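Long-range contact in putative retaining b-glycosidase (Saccharophagus degradans, PDB 5A95), which probably hydrolyses mixed-linkage beta-glucans as a family 5 glycoside hydrolase with a retaining mechanism: residues W85-N95 / H122-L133. The protein carries 1 engineered substitution. Sequence-based numbering, arbitrary orientation.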
ATOM      1  N   TRP A  85     -19.213 -20.134  18.506  1.00  9.89           N
ATOM      2  CA  TRP A  85     -19.146 -20.543  17.101  1.00  9.37           C
ATOM      3  C   TRP A  85     -19.416 -22.042  17.059  1.00 10.08           C
ATOM      4  O   TRP A  85     -18.505 -22.848  17.287  1.00 12.11           O
ATOM      5  CB  TRP A  85     -17.770 -20.210  16.502  1.00 10.51           C
ATOM      6  CG  TRP A  85     -17.647 -20.595  15.044  1.00  9.25           C
ATOM      7  CD1 TRP A  85     -16.919 -21.625  14.524  1.00 10.12           C
ATOM      8  CD2 TRP A  85     -18.212 -19.916  13.923  1.00  8.96           C
ATOM      9  NE1 TRP A  85     -17.023 -21.654  13.160  1.00 10.44           N
ATOM     10  CE2 TRP A  85     -17.805 -20.612  12.756  1.00  9.94           C
ATOM     11  CE3 TRP A  85     -19.039 -18.797  13.784  1.00  8.90           C
ATOM     12  CZ2 TRP A  85     -18.177 -20.212  11.469  1.00 10.97           C
ATOM     13  CZ3 TRP A  85     -19.410 -18.410  12.519  1.00  9.37           C
ATOM     14  CH2 TRP A  85     -18.994 -19.123  11.364  1.00  9.85           C
ATOM     15  N   GLN A  86     -20.693 -22.386  16.841  0.50 10.43           N
ATOM     16  CA  GLN A  86     -21.256 -23.726  17.061  0.50 11.10           C
ATOM     17  C   GLN A  86     -22.255 -24.082  15.989  0.50 10.86           C
ATOM     18  O   GLN A  86     -22.986 -23.206  15.508  0.50 13.46           O
ATOM     19  CB  GLN A  86     -22.051 -23.780  18.372  0.50 12.33           C
ATOM     20  CG  GLN A  86     -21.239 -23.504  19.605  0.50 12.23           C
ATOM     21  CD  GLN A  86     -22.045 -23.609  20.879  0.50 16.58           C
ATOM     22  OE1 GLN A  86     -21.779 -24.458  21.717  0.50 20.31           O
ATOM     23  NE2 GLN A  86     -23.032 -22.731  21.033  0.50 18.32           N
ATOM     24  N   LYS A  87     -22.342 -25.368  15.656  1.00  9.46           N
ATOM     25  CA  LYS A  87     -23.403 -25.835  14.789  1.00  9.89           C
ATOM     26  C   LYS A  87     -24.778 -25.494  15.320  1.00 10.00           C
ATOM     27  O   LYS A  87     -25.681 -25.197  14.540  1.00 10.29           O
ATOM     28  CB  LYS A  87     -23.270 -27.338  14.550  1.00 10.72           C
ATOM     29  CG  LYS A  87     -24.293 -27.821  13.544  1.00 12.61           C
ATOM     30  CD  LYS A  87     -24.063 -29.230  13.061  1.00 15.54           C
ATOM     31  CE  LYS A  87     -25.092 -29.570  12.007  1.00 20.21           C
ATOM     32  NZ  LYS A  87     -24.877 -30.905  11.438  1.00 21.48           N
ATOM     33  N   SER A  88     -24.952 -25.555  16.642  1.00 10.47           N
ATOM     34  CA  SER A  88     -26.265 -25.354  17.262  1.00 11.45           C
ATOM     35  C   SER A  88     -26.845 -23.979  16.924  1.00 10.58           C
ATOM     36  O   SER A  88     -28.062 -23.808  16.899  1.00 11.86           O
ATOM     37  CB  SER A  88     -26.182 -25.512  18.780  1.00 12.69           C
ATOM     38  OG  SER A  88     -25.315 -24.549  19.361  1.00 14.96           O
ATOM     39  N   LEU A  89     -25.976 -22.994  16.666  1.00 10.94           N
ATOM     40  CA  LEU A  89     -26.432 -21.669  16.263  1.00  9.55           C
ATOM     41  C   LEU A  89     -27.153 -21.733  14.895  1.00  9.66           C
ATOM     42  O   LEU A  89     -28.237 -21.159  14.715  1.00 10.52           O
ATOM     43  CB  LEU A  89     -25.231 -20.726  16.186  1.00 10.94           C
ATOM     44  CG  LEU A  89     -25.471 -19.316  15.655  1.00 10.60           C
ATOM     45  CD1 LEU A  89     -26.585 -18.621  16.408  1.00 13.83           C
ATOM     46  CD2 LEU A  89     -24.156 -18.538  15.675  1.00 10.84           C
ATOM     47  N   PHE A  90     -26.545 -22.427  13.930  1.00  9.70           N
ATOM     48  CA  PHE A  90     -27.142 -22.556  12.597  1.00  9.74           C
ATOM     49  C   PHE A  90     -28.426 -23.374  12.665  1.00  9.83           C
ATOM     50  O   PHE A  90     -29.420 -23.046  11.999  1.00 10.60           O
ATOM     51  CB  PHE A  90     -26.158 -23.197  11.613  1.00  9.95           C
ATOM     52  CG  PHE A  90     -25.069 -22.262  11.118  1.00  9.90           C
ATOM     53  CD1 PHE A  90     -24.416 -21.385  11.967  1.00 10.36           C
ATOM     54  CD2 PHE A  90     -24.680 -22.330   9.808  1.00 10.32           C
ATOM     55  CE1 PHE A  90     -23.407 -20.532  11.492  1.00 10.33           C
ATOM     56  CE2 PHE A  90     -23.677 -21.498   9.323  1.00 10.52           C
ATOM     57  CZ  PHE A  90     -23.035 -20.618  10.165  1.00 10.18           C
ATOM     58  N   GLU A  91     -28.403 -24.440  13.466  1.00 11.45           N
ATOM     59  CA  GLU A  91     -29.581 -25.301  13.615  1.00 12.26           C
ATOM     60  C   GLU A  91     -30.766 -24.529  14.206  1.00 12.96           C
ATOM     61  O   GLU A  91     -31.904 -24.667  13.740  1.00 13.15           O
ATOM     62  CB  GLU A  91     -29.268 -26.488  14.525  1.00 14.30           C
ATOM     63  CG  GLU A  91     -28.273 -27.455  13.918  1.00 16.13           C
ATOM     64  CD  GLU A  91     -27.893 -28.584  14.872  1.00 22.99           C
ATOM     65  OE1 GLU A  91     -27.282 -28.341  15.949  1.00 28.65           O
ATOM     66  OE2 GLU A  91     -28.198 -29.719  14.520  1.00 35.55           O
ATOM     67  N   GLU A  92     -30.504 -23.716  15.227  1.00 11.07           N
ATOM     68  CA  GLU A  92     -31.573 -22.922  15.833  1.00 11.07           C
ATOM     69  C   GLU A  92     -32.216 -22.022  14.768  1.00 11.01           C
ATOM     70  O   GLU A  92     -33.428 -21.914  14.645  1.00 12.18           O
ATOM     71  CB  GLU A  92     -31.006 -22.075  16.953  1.00 11.82           C
ATOM     72  CG  GLU A  92     -31.959 -21.007  17.484  1.00 10.98           C
ATOM     73  CD  GLU A  92     -33.177 -21.542  18.220  1.00 12.34           C
ATOM     74  OE1 GLU A  92     -33.245 -22.759  18.518  1.00 14.86           O
ATOM     75  OE2 GLU A  92     -34.041 -20.719  18.553  1.00 12.94           O
ATOM     76  N   LEU A  93     -31.375 -21.363  13.996  1.00 10.46           N
ATOM     77  CA  LEU A  93     -31.869 -20.444  12.996  1.00  9.17           C
ATOM     78  C   LEU A  93     -32.681 -21.128  11.899  1.00 10.40           C
ATOM     79  O   LEU A  93     -33.765 -20.652  11.520  1.00 10.73           O
ATOM     80  CB  LEU A  93     -30.702 -19.659  12.399  1.00  9.02           C
ATOM     81  CG  LEU A  93     -30.146 -18.599  13.340  1.00  9.35           C
ATOM     82  CD1 LEU A  93     -28.782 -18.092  12.866  1.00  9.66           C
ATOM     83  CD2 LEU A  93     -31.145 -17.444  13.455  1.00 10.42           C
ATOM     84  N   ALA A  94     -32.124 -22.201  11.339  1.00 10.89           N
ATOM     85  CA  ALA A  94     -32.775 -22.915  10.255  1.00 12.79           C
ATOM     86  C   ALA A  94     -34.050 -23.606  10.740  1.00 13.85           C
ATOM     87  O   ALA A  94     -35.091 -23.585  10.065  1.00 15.59           O
ATOM     88  CB  ALA A  94     -31.840 -23.921   9.631  1.00 14.13           C
ATOM     89  N   ASN A  95     -33.978 -24.210  11.914  1.00 13.22           N
ATOM     90  CA  ASN A  95     -35.108 -25.017  12.384  1.00 16.01           C
ATOM     91  C   ASN A  95     -36.232 -24.235  13.033  1.00 15.38           C
ATOM     92  O   ASN A  95     -37.384 -24.633  12.945  1.00 19.25           O
ATOM     93  CB  ASN A  95     -34.648 -26.091  13.378  1.00 18.87           C
ATOM     94  CG  ASN A  95     -33.708 -27.102  12.753  1.00 21.53           C
ATOM     95  OD1 ASN A  95     -33.728 -27.328  11.548  1.00 23.93           O
ATOM     96  ND2 ASN A  95     -32.878 -27.720  13.585  1.00 26.53           N
ATOM     97  N   HIS A 122     -12.612 -22.036   9.550  1.00  8.14           N
ATOM     98  CA  HIS A 122     -13.899 -21.808  10.234  1.00  8.45           C
ATOM     99  C   HIS A 122     -15.037 -21.555   9.247  1.00  7.41           C
ATOM    100  O   HIS A 122     -16.165 -21.986   9.480  1.00  9.48           O
ATOM    101  CB  HIS A 122     -13.795 -20.705  11.269  1.00  9.04           C
ATOM    102  CG  HIS A 122     -12.908 -21.055  12.416  1.00 10.54           C
ATOM    103  ND1 HIS A 122     -13.177 -22.114  13.259  1.00 10.84           N
ATOM    104  CD2 HIS A 122     -11.752 -20.507  12.859  1.00 11.98           C
ATOM    105  CE1 HIS A 122     -12.228 -22.192  14.179  1.00 12.54           C
ATOM    106  NE2 HIS A 122     -11.355 -21.233  13.964  1.00 13.08           N
ATOM    107  N   ILE A 123     -14.766 -20.827   8.156  1.00  7.28           N
ATOM    108  CA  ILE A 123     -15.777 -20.660   7.127  1.00  7.53           C
ATOM    109  C   ILE A 123     -16.182 -22.034   6.572  1.00  9.03           C
ATOM    110  O   ILE A 123     -17.358 -22.265   6.325  1.00  9.65           O
ATOM    111  CB  ILE A 123     -15.355 -19.641   6.054  1.00  7.43           C
ATOM    112  CG1 ILE A 123     -15.149 -18.258   6.678  1.00  8.48           C
ATOM    113  CG2 ILE A 123     -16.419 -19.574   4.964  1.00  8.20           C
ATOM    114  CD1 ILE A 123     -14.477 -17.252   5.757  1.00  9.70           C
ATOM    115  N   ASP A 124     -15.219 -22.952   6.413  1.00  8.49           N
ATOM    116  CA  ASP A 124     -15.543 -24.315   5.979  1.00  8.48           C
ATOM    117  C   ASP A 124     -16.579 -24.968   6.902  1.00  9.42           C
ATOM    118  O   ASP A 124     -17.437 -25.691   6.432  1.00  9.82           O
ATOM    119  CB  ASP A 124     -14.309 -25.200   6.008  1.00  9.69           C
ATOM    120  CG  ASP A 124     -13.300 -24.912   4.910  1.00  9.57           C
ATOM    121  OD1 ASP A 124     -13.498 -24.038   4.027  1.00  9.26           O
ATOM    122  OD2 ASP A 124     -12.256 -25.605   4.972  1.00 10.94           O
ATOM    123  N   GLU A 125     -16.435 -24.746   8.204  1.00  9.44           N
ATOM    124  CA  GLU A 125     -17.400 -25.278   9.173  1.00  9.34           C
ATOM    125  C   GLU A 125     -18.793 -24.740   8.881  1.00  9.56           C
ATOM    126  O   GLU A 125     -19.765 -25.491   8.844  1.00 10.50           O
ATOM    127  CB  GLU A 125     -16.994 -24.947  10.609  1.00 10.59           C
ATOM    128  CG  GLU A 125     -15.698 -25.613  11.040  1.00 10.57           C
ATOM    129  CD  GLU A 125     -15.042 -25.004  12.273  1.00 11.23           C
ATOM    130  OE1 GLU A 125     -15.308 -23.838  12.640  1.00 11.79           O
ATOM    131  OE2 GLU A 125     -14.211 -25.707  12.887  1.00 16.11           O
ATOM    132  N   ALA A 126     -18.872 -23.420   8.675  1.00  9.58           N
ATOM    133  CA  ALA A 126     -20.150 -22.808   8.330  1.00  9.63           C
ATOM    134  C   ALA A 126     -20.751 -23.355   7.040  1.00  8.60           C
ATOM    135  O   ALA A 126     -21.966 -23.519   6.945  1.00  9.22           O
ATOM    136  CB  ALA A 126     -19.990 -21.296   8.227  1.00  9.92           C
ATOM    137  N   VAL A 127     -19.911 -23.586   6.036  1.00  8.81           N
ATOM    138  CA  VAL A 127     -20.367 -24.149   4.774  1.00  8.64           C
ATOM    139  C   VAL A 127     -21.005 -25.512   5.037  1.00  8.92           C
ATOM    140  O   VAL A 127     -22.094 -25.809   4.553  1.00  9.18           O
ATOM    141  CB  VAL A 127     -19.221 -24.252   3.730  1.00  9.03           C
ATOM    142  CG1 VAL A 127     -19.663 -25.020   2.503  1.00 10.80           C
ATOM    143  CG2 VAL A 127     -18.755 -22.855   3.326  1.00  9.25           C
ATOM    144  N   ARG A 128     -20.322 -26.362   5.802  1.00  9.82           N
ATOM    145  CA  ARG A 128     -20.847 -27.681   6.084  1.00  9.96           C
ATOM    146  C   ARG A 128     -22.158 -27.601   6.869  1.00  9.32           C
ATOM    147  O   ARG A 128     -23.126 -28.297   6.560  1.00 10.27           O
ATOM    148  CB  ARG A 128     -19.824 -28.504   6.854  1.00 11.06           C
ATOM    149  CG  ARG A 128     -18.662 -28.949   5.984  1.00 15.73           C
ATOM    150  CD  ARG A 128     -17.811 -30.003   6.685  1.00 19.40           C
ATOM    151  NE  ARG A 128     -17.026 -29.385   7.755  1.00 20.59           N
ATOM    152  CZ  ARG A 128     -15.837 -28.800   7.588  1.00 20.30           C
ATOM    153  NH1 ARG A 128     -15.254 -28.782   6.395  1.00 21.04           N
ATOM    154  NH2 ARG A 128     -15.212 -28.248   8.625  1.00 20.51           N
ATOM    155  N   TRP A 129     -22.177 -26.745   7.877  1.00  9.11           N
ATOM    156  CA  TRP A 129     -23.384 -26.585   8.693  1.00  9.33           C
ATOM    157  C   TRP A 129     -24.557 -26.101   7.851  1.00  9.51           C
ATOM    158  O   TRP A 129     -25.669 -26.634   7.931  1.00 10.51           O
ATOM    159  CB  TRP A 129     -23.144 -25.602   9.831  1.00 10.21           C
ATOM    160  CG  TRP A 129     -22.103 -25.984  10.808  1.00  9.95           C
ATOM    161  CD1 TRP A 129     -21.631 -27.238  11.086  1.00 12.44           C
ATOM    162  CD2 TRP A 129     -21.404 -25.091  11.679  1.00 10.51           C
ATOM    163  NE1 TRP A 129     -20.663 -27.164  12.039  1.00 13.32           N
ATOM    164  CE2 TRP A 129     -20.507 -25.861  12.434  1.00 11.51           C
ATOM    165  CE3 TRP A 129     -21.449 -23.714  11.885  1.00 10.81           C
ATOM    166  CZ2 TRP A 129     -19.662 -25.296  13.376  1.00 11.88           C
ATOM    167  CZ3 TRP A 129     -20.608 -23.149  12.815  1.00 11.90           C
ATOM    168  CH2 TRP A 129     -19.719 -23.935  13.541  1.00 12.00           C
ATOM    169  N   ALA A 130     -24.318 -25.038   7.081  1.00  9.29           N
ATOM    170  CA  ALA A 130     -25.370 -24.468   6.264  1.00 10.04           C
ATOM    171  C   ALA A 130     -25.859 -25.496   5.234  1.00 10.41           C
ATOM    172  O   ALA A 130     -27.061 -25.648   5.025  1.00 10.75           O
ATOM    173  CB  ALA A 130     -24.859 -23.198   5.574  1.00  9.15           C
ATOM    174  N   ASN A 131     -24.935 -26.171   4.554  1.00  9.43           N
ATOM    175  CA  ASN A 131     -25.336 -27.188   3.587  1.00 10.21           C
ATOM    176  C   ASN A 131     -26.136 -28.318   4.229  1.00 10.97           C
ATOM    177  O   ASN A 131     -27.102 -28.796   3.645  1.00 12.08           O
ATOM    178  CB  ASN A 131     -24.114 -27.707   2.866  1.00 10.90           C
ATOM    179  CG  ASN A 131     -24.409 -28.879   1.966  1.00 11.63           C
ATOM    180  OD1 ASN A 131     -24.075 -30.016   2.315  1.00 13.28           O
ATOM    181  ND2 ASN A 131     -25.051 -28.630   0.845  1.00 11.64           N
ATOM    182  N   ASP A 132     -25.731 -28.730   5.430  1.00 10.62           N
ATOM    183  CA  ASP A 132     -26.460 -29.797   6.129  1.00 12.09           C
ATOM    184  C   ASP A 132     -27.915 -29.398   6.376  1.00 12.61           C
ATOM    185  O   ASP A 132     -28.808 -30.248   6.352  1.00 15.23           O
ATOM    186  CB  ASP A 132     -25.757 -30.147   7.453  1.00 14.08           C
ATOM    187  CG  ASP A 132     -26.314 -31.403   8.094  1.00 18.35           C
ATOM    188  OD1 ASP A 132     -26.464 -32.413   7.367  1.00 23.87           O
ATOM    189  OD2 ASP A 132     -26.608 -31.385   9.311  1.00 23.19           O
ATOM    190  N   LEU A 133     -28.148 -28.097   6.549  1.00 12.37           N
ATOM    191  CA  LEU A 133     -29.468 -27.573   6.848  1.00 13.18           C
ATOM    192  C   LEU A 133     -30.195 -27.018   5.633  1.00 14.20           C
ATOM    193  O   LEU A 133     -31.348 -26.602   5.753  1.00 19.89           O
ATOM    194  CB  LEU A 133     -29.318 -26.445   7.885  1.00 16.89           C
ATOM    195  CG  LEU A 133     -28.908 -26.943   9.274  1.00 16.94           C
ATOM    196  CD1 LEU A 133     -28.264 -25.848  10.106  1.00 18.70           C
ATOM    197  CD2 LEU A 133     -30.105 -27.555  10.005  1.00 18.66           C
TER
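Glu125 OE1 takes two hydrogen bonds: Trp85 NE1 donates to it at 2.8 Å, bent to 140° at the hydrogen though OE1 lies in the indole plane, and His122 ND1 donates at 2.8 Å in a nearly straight line. The ND1 bond comes from above the carboxylate plane, and the two together hold OE1 in place and are likely to limit how far either donor ring can turn. Trp129 fills the middle of the interface, one indole face lying on its own helix over Glu125 O, the opposite face covered by the backbone of Gln86 and Lys87. Lys87 CB rests over the Trp129 five-membered ring, 3.7 Å from its centroid, a CH-pi contact. With CG anti to the backbone N and the chain extended, Lys87 runs on across this ring to a salt bridge, NZ to Asp132 OD2 at 2.8 Å. Trp129 turns its edge to the face of Phe90 in a T-shaped pair, CE3 over the ring centre and the planes 77° apart, while Trp129 CH2 lies over the Trp85 ring. Replacing Trp129 with an alanine is likely to open a gap between the Phe90 face, the Lys87 methylenes and the Trp85 ring. Knobs-into-holes packing runs both ways: Phe90 sits among Ala126, Trp129, Ala130 and Leu133, and Leu133 among Phe90, Glu91, Ala94 and Asn95. The helix segments run roughly parallel, 32° apart, as neighbours in the outer helical layer of the (beta/alpha)8 barrel, where Phe90 and Ala126 pack inward on Leu137 of strand 136-144, and Trp85 and His122 meet helix 76-81.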